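Local coordinates for protein glutamate receptor IIB (Drosophila melanogaster, PDB 4WXJ) that probably serves as a glutamate-gated ion channel subunit of the postsynaptic muscle membrane, represented here by its ligand-binding domain with glutamate bound, at residues A[112-124]-A[192-204]. Sequence-based numbering, arbitrary orientation.
Sequences PFMQLGISILSYK and KGTYAFLMETTNL. With GLU (glutamic acid), chain C.
S119 and L121 pair with M199 and F197 as neighbouring antiparallel strands in the sheet of the second lobe of the clamshell-shaped, periplasmic-binding-protein-like glutamate-binding domain. Four backbone bonds zip strand 114-123 to strand 195-200; S119 N donates to M199 O (2.8 Å) and M199 N to S119 O, with L121 and F197 paired the same way. Where water replaces a direct bond, it accepts from Y123 N and donates to Y195 O. At the other end E200 occupies the N-cap position of helix 201-208, and G117 grips its first turn twice: G117 N donates to T201 OG1 (3.0 Å), while T201 N reaches G117 O from above the carbonyl plane.

Apolar contacts line both faces of the ladder. I120 CG1 lies alongside L198 CD2 (3.7 Å), with I120 CG2 on A196 CB. On the face of L121 and F197, M199 SD meets L121 CB and CD2, both at 3.6 Å, and L204 CD1 covers the backbone of I120 and L121. With CG anti to its own N (chi1 -160°), Y123 turns one ring face to K192, whose CA sits over the ring centre, 3.9 Å from the centroid, in a CH-pi contact. Replacing Y123 by an alanine removes this face and would probably leave K192 CA without its ring, opening a gap beside the K192-G193 backbone.

The ligand site begins where the strand ends. E200 has L116 CD1 3.5 Å from its CD; its OE2 is hydrogen-bonded to T98 OG1 and its OE1 to Y226 OH, and the amino N of the bound glutamate donates to E200 OE1 at 2.9 Å and weakly to OE2.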
ATOM      1  N   PRO A 112      13.404   3.622  -2.623  1.00 19.57           N
ATOM      2  CA  PRO A 112      12.071   3.960  -2.111  1.00 22.70           C
ATOM      3  C   PRO A 112      11.774   5.455  -2.144  1.00 17.82           C
ATOM      4  O   PRO A 112      12.700   6.259  -2.027  1.00 15.79           O
ATOM      5  CB  PRO A 112      12.111   3.459  -0.664  1.00 19.26           C
ATOM      6  CG  PRO A 112      13.233   2.478  -0.613  1.00 29.27           C
ATOM      7  CD  PRO A 112      14.241   2.974  -1.599  1.00 29.59           C
ATOM      8  N   PHE A 113      10.501   5.814  -2.301  1.00 23.24           N
ATOM      9  CA  PHE A 113      10.082   7.213  -2.223  1.00 22.79           C
ATOM     10  C   PHE A 113       9.329   7.495  -0.926  1.00 17.57           C
ATOM     11  O   PHE A 113       8.954   8.635  -0.654  1.00 21.34           O
ATOM     12  CB  PHE A 113       9.217   7.594  -3.434  1.00 16.25           C
ATOM     13  CG  PHE A 113       7.953   6.788  -3.571  1.00 19.96           C
ATOM     14  CD1 PHE A 113       6.803   7.149  -2.888  1.00 15.23           C
ATOM     15  CD2 PHE A 113       7.907   5.687  -4.413  1.00 15.69           C
ATOM     16  CE1 PHE A 113       5.638   6.416  -3.026  1.00 15.77           C
ATOM     17  CE2 PHE A 113       6.747   4.951  -4.555  1.00 18.54           C
ATOM     18  CZ  PHE A 113       5.610   5.315  -3.861  1.00 14.54           C
ATOM     19  N   MET A 114       9.119   6.457  -0.122  1.00 17.25           N
ATOM     20  CA  MET A 114       8.441   6.617   1.160  1.00 13.52           C
ATOM     21  C   MET A 114       8.781   5.469   2.104  1.00 13.91           C
ATOM     22  O   MET A 114       8.811   4.305   1.699  1.00 14.35           O
ATOM     23  CB  MET A 114       6.926   6.700   0.955  1.00 19.65           C
ATOM     24  CG  MET A 114       6.160   7.224   2.163  1.00 24.09           C
ATOM     25  SD  MET A 114       4.394   7.455   1.851  1.00 32.45           S
ATOM     26  CE  MET A 114       4.416   8.734   0.600  1.00 33.48           C
ATOM     27  N   GLN A 115       9.051   5.812   3.359  1.00 11.66           N
ATOM     28  CA  GLN A 115       9.284   4.821   4.401  1.00 15.42           C
ATOM     29  C   GLN A 115       8.089   4.835   5.345  1.00 20.37           C
ATOM     30  O   GLN A 115       7.448   5.870   5.534  1.00 18.20           O
ATOM     31  CB  GLN A 115      10.589   5.100   5.158  1.00 25.14           C
ATOM     32  CG  GLN A 115      10.662   6.465   5.816  1.00 27.20           C
ATOM     33  CD  GLN A 115      11.969   6.686   6.561  1.00 22.10           C
ATOM     34  OE1 GLN A 115      13.040   6.317   6.080  1.00 28.03           O
ATOM     35  NE2 GLN A 115      11.885   7.290   7.740  1.00 37.46           N
ATOM     36  N   LEU A 116       7.788   3.679   5.925  1.00 14.06           N
ATOM     37  CA  LEU A 116       6.582   3.514   6.719  1.00 14.34           C
ATOM     38  C   LEU A 116       6.714   2.336   7.677  1.00 16.82           C
ATOM     39  O   LEU A 116       7.756   1.681   7.742  1.00 13.61           O
ATOM     40  CB  LEU A 116       5.371   3.307   5.802  1.00 13.65           C
ATOM     41  CG  LEU A 116       5.551   2.203   4.758  1.00 13.37           C
ATOM     42  CD1 LEU A 116       4.284   1.375   4.607  1.00 21.39           C
ATOM     43  CD2 LEU A 116       5.959   2.801   3.418  1.00 16.54           C
ATOM     44  N   GLY A 117       5.642   2.075   8.416  1.00 14.69           N
ATOM     45  CA  GLY A 117       5.567   0.922   9.286  1.00 18.74           C
ATOM     46  C   GLY A 117       4.174   0.327   9.256  1.00 19.73           C
ATOM     47  O   GLY A 117       3.356   0.677   8.404  1.00 10.65           O
ATOM     48  N   ILE A 118       3.916  -0.572  10.198  1.00 16.48           N
ATOM     49  CA  ILE A 118       2.621  -1.222  10.340  1.00 15.77           C
ATOM     50  C   ILE A 118       2.046  -0.888  11.711  1.00 21.09           C
ATOM     51  O   ILE A 118       2.786  -0.736  12.682  1.00  9.70           O
ATOM     52  CB  ILE A 118       2.739  -2.753  10.178  1.00 15.52           C
ATOM     53  CG1 ILE A 118       3.246  -3.106   8.776  1.00 16.03           C
ATOM     54  CG2 ILE A 118       1.397  -3.436  10.439  1.00 15.77           C
ATOM     55  CD1 ILE A 118       3.676  -4.554   8.629  1.00 20.00           C
ATOM     56  N   SER A 119       0.726  -0.766  11.789  1.00 19.38           N
ATOM     57  CA  SER A 119       0.072  -0.548  13.070  1.00 17.10           C
ATOM     58  C   SER A 119      -1.365  -1.055  13.027  1.00 20.40           C
ATOM     59  O   SER A 119      -1.780  -1.697  12.059  1.00 17.45           O
ATOM     60  CB  SER A 119       0.112   0.933  13.450  1.00 27.22           C
ATOM     61  OG  SER A 119      -0.154   1.107  14.833  1.00 24.78           O
ATOM     62  N   ILE A 120      -2.114  -0.762  14.085  1.00 22.24           N
ATOM     63  CA  ILE A 120      -3.451  -1.314  14.269  1.00 27.10           C
ATOM     64  C   ILE A 120      -4.518  -0.224  14.204  1.00 21.03           C
ATOM     65  O   ILE A 120      -4.515   0.703  15.012  1.00 24.47           O
ATOM     66  CB  ILE A 120      -3.563  -2.045  15.623  1.00 21.53           C
ATOM     67  CG1 ILE A 120      -2.468  -3.108  15.760  1.00 21.10           C
ATOM     68  CG2 ILE A 120      -4.942  -2.687  15.772  1.00 20.70           C
ATOM     69  CD1 ILE A 120      -2.265  -3.591  17.180  1.00 24.43           C
ATOM     70  N   LEU A 121      -5.430  -0.344  13.242  1.00 23.79           N
ATOM     71  CA  LEU A 121      -6.586   0.544  13.163  1.00 17.85           C
ATOM     72  C   LEU A 121      -7.738  -0.075  13.940  1.00 30.72           C
ATOM     73  O   LEU A 121      -8.114  -1.224  13.693  1.00 19.55           O
ATOM     74  CB  LEU A 121      -6.996   0.794  11.710  1.00 25.81           C
ATOM     75  CG  LEU A 121      -8.235   1.677  11.517  1.00 22.29           C
ATOM     76  CD1 LEU A 121      -7.981   3.086  12.022  1.00 21.82           C
ATOM     77  CD2 LEU A 121      -8.661   1.700  10.059  1.00 29.30           C
ATOM     78  N   SER A 122      -8.296   0.690  14.872  1.00 25.32           N
ATOM     79  CA  SER A 122      -9.343   0.185  15.749  1.00 23.80           C
ATOM     80  C   SER A 122     -10.471   1.190  15.948  1.00 30.32           C
ATOM     81  O   SER A 122     -10.303   2.391  15.734  1.00 21.31           O
ATOM     82  CB  SER A 122      -8.754  -0.191  17.108  1.00 35.55           C
ATOM     83  OG  SER A 122      -9.768  -0.638  17.990  1.00 43.64           O
ATOM     84  N   TYR A 123     -11.625   0.675  16.355  1.00 36.95           N
ATOM     85  CA  TYR A 123     -12.740   1.508  16.772  1.00 36.30           C
ATOM     86  C   TYR A 123     -12.425   2.047  18.160  1.00 30.94           C
ATOM     87  O   TYR A 123     -11.871   1.328  18.991  1.00 27.34           O
ATOM     88  CB  TYR A 123     -14.042   0.703  16.781  1.00 40.59           C
ATOM     89  CG  TYR A 123     -15.301   1.539  16.725  1.00 35.22           C
ATOM     90  CD1 TYR A 123     -15.873   1.885  15.508  1.00 43.01           C
ATOM     91  CD2 TYR A 123     -15.924   1.971  17.888  1.00 43.09           C
ATOM     92  CE1 TYR A 123     -17.026   2.644  15.450  1.00 44.92           C
ATOM     93  CE2 TYR A 123     -17.078   2.731  17.840  1.00 40.86           C
ATOM     94  CZ  TYR A 123     -17.625   3.063  16.618  1.00 43.68           C
ATOM     95  OH  TYR A 123     -18.773   3.820  16.565  1.00 45.39           O
ATOM     96  N   LYS A 124     -12.758   3.309  18.407  1.00 34.62           N
ATOM     97  CA  LYS A 124     -12.509   3.916  19.709  1.00 39.11           C
ATOM     98  C   LYS A 124     -13.292   3.205  20.810  1.00 34.67           C
ATOM     99  O   LYS A 124     -14.367   2.657  20.565  1.00 47.81           O
ATOM    100  CB  LYS A 124     -12.866   5.404  19.683  1.00 39.29           C
ATOM    101  CG  LYS A 124     -11.802   6.277  19.043  1.00 37.87           C
ATOM    102  CD  LYS A 124     -12.208   7.740  19.031  1.00 38.11           C
ATOM    103  CE  LYS A 124     -11.041   8.629  18.638  1.00 38.83           C
ATOM    104  NZ  LYS A 124     -11.486   9.982  18.201  1.00 43.52           N
ATOM    105  N   LYS A 192     -18.006  -1.802  15.136  1.00 24.81           N
ATOM    106  CA  LYS A 192     -18.218  -1.129  16.418  1.00 39.10           C
ATOM    107  C   LYS A 192     -17.218  -1.543  17.505  1.00 36.22           C
ATOM    108  O   LYS A 192     -17.431  -1.269  18.689  1.00 41.00           O
ATOM    109  CB  LYS A 192     -19.650  -1.386  16.907  1.00 42.56           C
ATOM    110  CG  LYS A 192     -20.585  -0.198  16.756  1.00 50.55           C
ATOM    111  CD  LYS A 192     -20.785   0.178  15.299  1.00 53.95           C
ATOM    112  CE  LYS A 192     -21.982   1.096  15.133  1.00 54.90           C
ATOM    113  NZ  LYS A 192     -22.061   1.676  13.766  1.00 64.49           N
ATOM    114  N   GLY A 193     -16.126  -2.192  17.104  1.00 39.56           N
ATOM    115  CA  GLY A 193     -15.053  -2.539  18.025  1.00 31.44           C
ATOM    116  C   GLY A 193     -14.799  -4.030  18.181  1.00 31.59           C
ATOM    117  O   GLY A 193     -14.033  -4.442  19.055  1.00 37.82           O
ATOM    118  N   THR A 194     -15.435  -4.839  17.339  1.00 32.70           N
ATOM    119  CA  THR A 194     -15.214  -6.283  17.357  1.00 36.44           C
ATOM    120  C   THR A 194     -14.240  -6.703  16.257  1.00 33.74           C
ATOM    121  O   THR A 194     -13.967  -7.892  16.080  1.00 29.16           O
ATOM    122  CB  THR A 194     -16.533  -7.059  17.186  1.00 30.18           C
ATOM    123  OG1 THR A 194     -17.117  -6.750  15.914  1.00 38.51           O
ATOM    124  CG2 THR A 194     -17.510  -6.700  18.296  1.00 39.24           C
ATOM    125  N   TYR A 195     -13.716  -5.724  15.523  1.00 32.74           N
ATOM    126  CA  TYR A 195     -12.742  -5.992  14.469  1.00 22.62           C
ATOM    127  C   TYR A 195     -11.704  -4.878  14.379  1.00 23.07           C
ATOM    128  O   TYR A 195     -12.050  -3.699  14.286  1.00 23.20           O
ATOM    129  CB  TYR A 195     -13.442  -6.162  13.120  1.00 26.44           C
ATOM    130  CG  TYR A 195     -12.500  -6.496  11.983  1.00 24.99           C
ATOM    131  CD1 TYR A 195     -12.055  -7.798  11.783  1.00 26.64           C
ATOM    132  CD2 TYR A 195     -12.056  -5.512  11.110  1.00 24.30           C
ATOM    133  CE1 TYR A 195     -11.195  -8.108  10.746  1.00 24.07           C
ATOM    134  CE2 TYR A 195     -11.197  -5.814  10.070  1.00 25.13           C
ATOM    135  CZ  TYR A 195     -10.769  -7.112   9.893  1.00 30.62           C
ATOM    136  OH  TYR A 195      -9.914  -7.415   8.859  1.00 26.87           O
ATOM    137  N   ALA A 196     -10.432  -5.266  14.414  1.00 19.92           N
ATOM    138  CA  ALA A 196      -9.323  -4.334  14.260  1.00 12.02           C
ATOM    139  C   ALA A 196      -8.587  -4.643  12.961  1.00 30.76           C
ATOM    140  O   ALA A 196      -8.497  -5.798  12.548  1.00 20.63           O
ATOM    141  CB  ALA A 196      -8.389  -4.421  15.445  1.00 14.14           C
ATOM    142  N   PHE A 197      -8.063  -3.607  12.318  1.00 23.70           N
ATOM    143  CA  PHE A 197      -7.453  -3.752  11.003  1.00 19.58           C
ATOM    144  C   PHE A 197      -5.962  -3.450  11.067  1.00 18.28           C
ATOM    145  O   PHE A 197      -5.553  -2.351  11.441  1.00 18.22           O
ATOM    146  CB  PHE A 197      -8.150  -2.831   9.997  1.00 19.99           C
ATOM    147  CG  PHE A 197      -7.754  -3.073   8.566  1.00 24.94           C
ATOM    148  CD1 PHE A 197      -7.840  -4.339   8.012  1.00 33.35           C
ATOM    149  CD2 PHE A 197      -7.322  -2.026   7.768  1.00 27.11           C
ATOM    150  CE1 PHE A 197      -7.483  -4.560   6.695  1.00 31.84           C
ATOM    151  CE2 PHE A 197      -6.967  -2.241   6.450  1.00 23.09           C
ATOM    152  CZ  PHE A 197      -7.047  -3.510   5.913  1.00 27.79           C
ATOM    153  N   LEU A 198      -5.154  -4.446  10.720  1.00 16.38           N
ATOM    154  CA  LEU A 198      -3.709  -4.286  10.669  1.00 15.98           C
ATOM    155  C   LEU A 198      -3.317  -3.737   9.304  1.00 21.46           C
ATOM    156  O   LEU A 198      -3.600  -4.346   8.269  1.00 15.73           O
ATOM    157  CB  LEU A 198      -3.019  -5.620  10.946  1.00 19.16           C
ATOM    158  CG  LEU A 198      -3.070  -6.069  12.407  1.00 25.60           C
ATOM    159  CD1 LEU A 198      -3.276  -7.569  12.496  1.00 31.16           C
ATOM    160  CD2 LEU A 198      -1.805  -5.655  13.139  1.00 24.43           C
ATOM    161  N   MET A 199      -2.673  -2.574   9.304  1.00 20.84           N
ATOM    162  CA  MET A 199      -2.400  -1.856   8.067  1.00 11.66           C
ATOM    163  C   MET A 199      -1.157  -0.990   8.189  1.00 14.17           C
ATOM    164  O   MET A 199      -0.592  -0.838   9.270  1.00 13.68           O
ATOM    165  CB  MET A 199      -3.600  -0.987   7.688  1.00 17.50           C
ATOM    166  CG  MET A 199      -3.900   0.117   8.688  1.00 23.10           C
ATOM    167  SD  MET A 199      -5.502   0.906   8.422  1.00 27.32           S
ATOM    168  CE  MET A 199      -5.323   1.511   6.745  1.00 24.79           C
ATOM    169  N   GLU A 200      -0.744  -0.420   7.065  1.00 10.16           N
ATOM    170  CA  GLU A 200       0.443   0.414   7.018  1.00 10.78           C
ATOM    171  C   GLU A 200       0.147   1.801   7.579  1.00 15.06           C
ATOM    172  O   GLU A 200      -0.948   2.336   7.394  1.00 10.81           O
ATOM    173  CB  GLU A 200       0.958   0.488   5.582  1.00 10.91           C
ATOM    174  CG  GLU A 200       1.503  -0.853   5.101  1.00 13.74           C
ATOM    175  CD  GLU A 200       1.787  -0.893   3.611  1.00 24.60           C
ATOM    176  OE1 GLU A 200       1.248  -0.045   2.874  1.00 16.99           O
ATOM    177  OE2 GLU A 200       2.551  -1.782   3.180  1.00 24.07           O
ATOM    178  N   THR A 201       1.128   2.366   8.276  1.00 15.38           N
ATOM    179  CA  THR A 201       0.939   3.600   9.036  1.00 18.67           C
ATOM    180  C   THR A 201       0.542   4.781   8.155  1.00 24.22           C
ATOM    181  O   THR A 201      -0.195   5.669   8.589  1.00 20.55           O
ATOM    182  CB  THR A 201       2.214   3.961   9.812  1.00 15.04           C
ATOM    183  OG1 THR A 201       3.337   3.950   8.921  1.00 14.24           O
ATOM    184  CG2 THR A 201       2.450   2.959  10.928  1.00 21.94           C
ATOM    185  N   THR A 202       1.030   4.785   6.921  1.00 15.16           N
ATOM    186  CA  THR A 202       0.662   5.811   5.954  1.00 10.75           C
ATOM    187  C   THR A 202      -0.843   5.824   5.729  1.00 16.15           C
ATOM    188  O   THR A 202      -1.510   6.844   5.918  1.00 13.19           O
ATOM    189  CB  THR A 202       1.366   5.584   4.607  1.00 29.04           C
ATOM    190  OG1 THR A 202       1.221   4.212   4.216  1.00 21.12           O
ATOM    191  CG2 THR A 202       2.839   5.919   4.722  1.00 20.86           C
ATOM    192  N   ASN A 203      -1.371   4.674   5.327  1.00 19.16           N
ATOM    193  CA  ASN A 203      -2.792   4.541   5.041  1.00 23.46           C
ATOM    194  C   ASN A 203      -3.631   4.716   6.297  1.00 13.86           C
ATOM    195  O   ASN A 203      -4.734   5.257   6.244  1.00 17.31           O
ATOM    196  CB  ASN A 203      -3.075   3.180   4.404  1.00 16.67           C
ATOM    197  CG  ASN A 203      -2.322   2.979   3.106  1.00 30.02           C
ATOM    198  OD1 ASN A 203      -2.124   3.923   2.343  1.00 26.71           O
ATOM    199  ND2 ASN A 203      -1.892   1.748   2.851  1.00 25.64           N
ATOM    200  N   LEU A 204      -3.102   4.253   7.426  1.00 14.36           N
ATOM    201  CA  LEU A 204      -3.792   4.386   8.701  1.00 14.09           C
ATOM    202  C   LEU A 204      -3.972   5.855   9.052  1.00 16.86           C
ATOM    203  O   LEU A 204      -5.053   6.271   9.473  1.00 24.96           O
ATOM    204  CB  LEU A 204      -3.020   3.668   9.811  1.00 16.57           C
ATOM    205  CG  LEU A 204      -3.784   3.468  11.125  1.00 19.37           C
ATOM    206  CD1 LEU A 204      -3.312   2.203  11.821  1.00 30.48           C
ATOM    207  CD2 LEU A 204      -3.625   4.661  12.053  1.00 28.74           C
TER
HETATM  208  N   GLU C 301       1.233  -1.553   0.432  1.00 15.97           N
HETATM  209  CA  GLU C 301       0.779  -2.959   0.614  1.00 13.27           C
HETATM  210  C   GLU C 301       1.246  -3.823  -0.551  1.00 20.41           C
HETATM  211  O   GLU C 301       2.030  -3.369  -1.386  1.00 17.46           O
HETATM  212  CB  GLU C 301      -0.742  -3.011   0.743  1.00 14.41           C
HETATM  213  CG  GLU C 301      -1.279  -2.485   2.066  1.00 19.12           C
HETATM  214  CD  GLU C 301      -1.198  -3.498   3.202  1.00 17.37           C
HETATM  215  OE1 GLU C 301      -1.446  -3.103   4.360  1.00 22.62           O
HETATM  216  OE2 GLU C 301      -0.894  -4.684   2.945  1.00 22.59           O
HETATM  217  OXT GLU C 301       0.862  -4.987  -0.686  1.00 18.23           O
HETATM  218  O   HOH W   1     -11.937  -2.210  16.637  1.00 26.25           O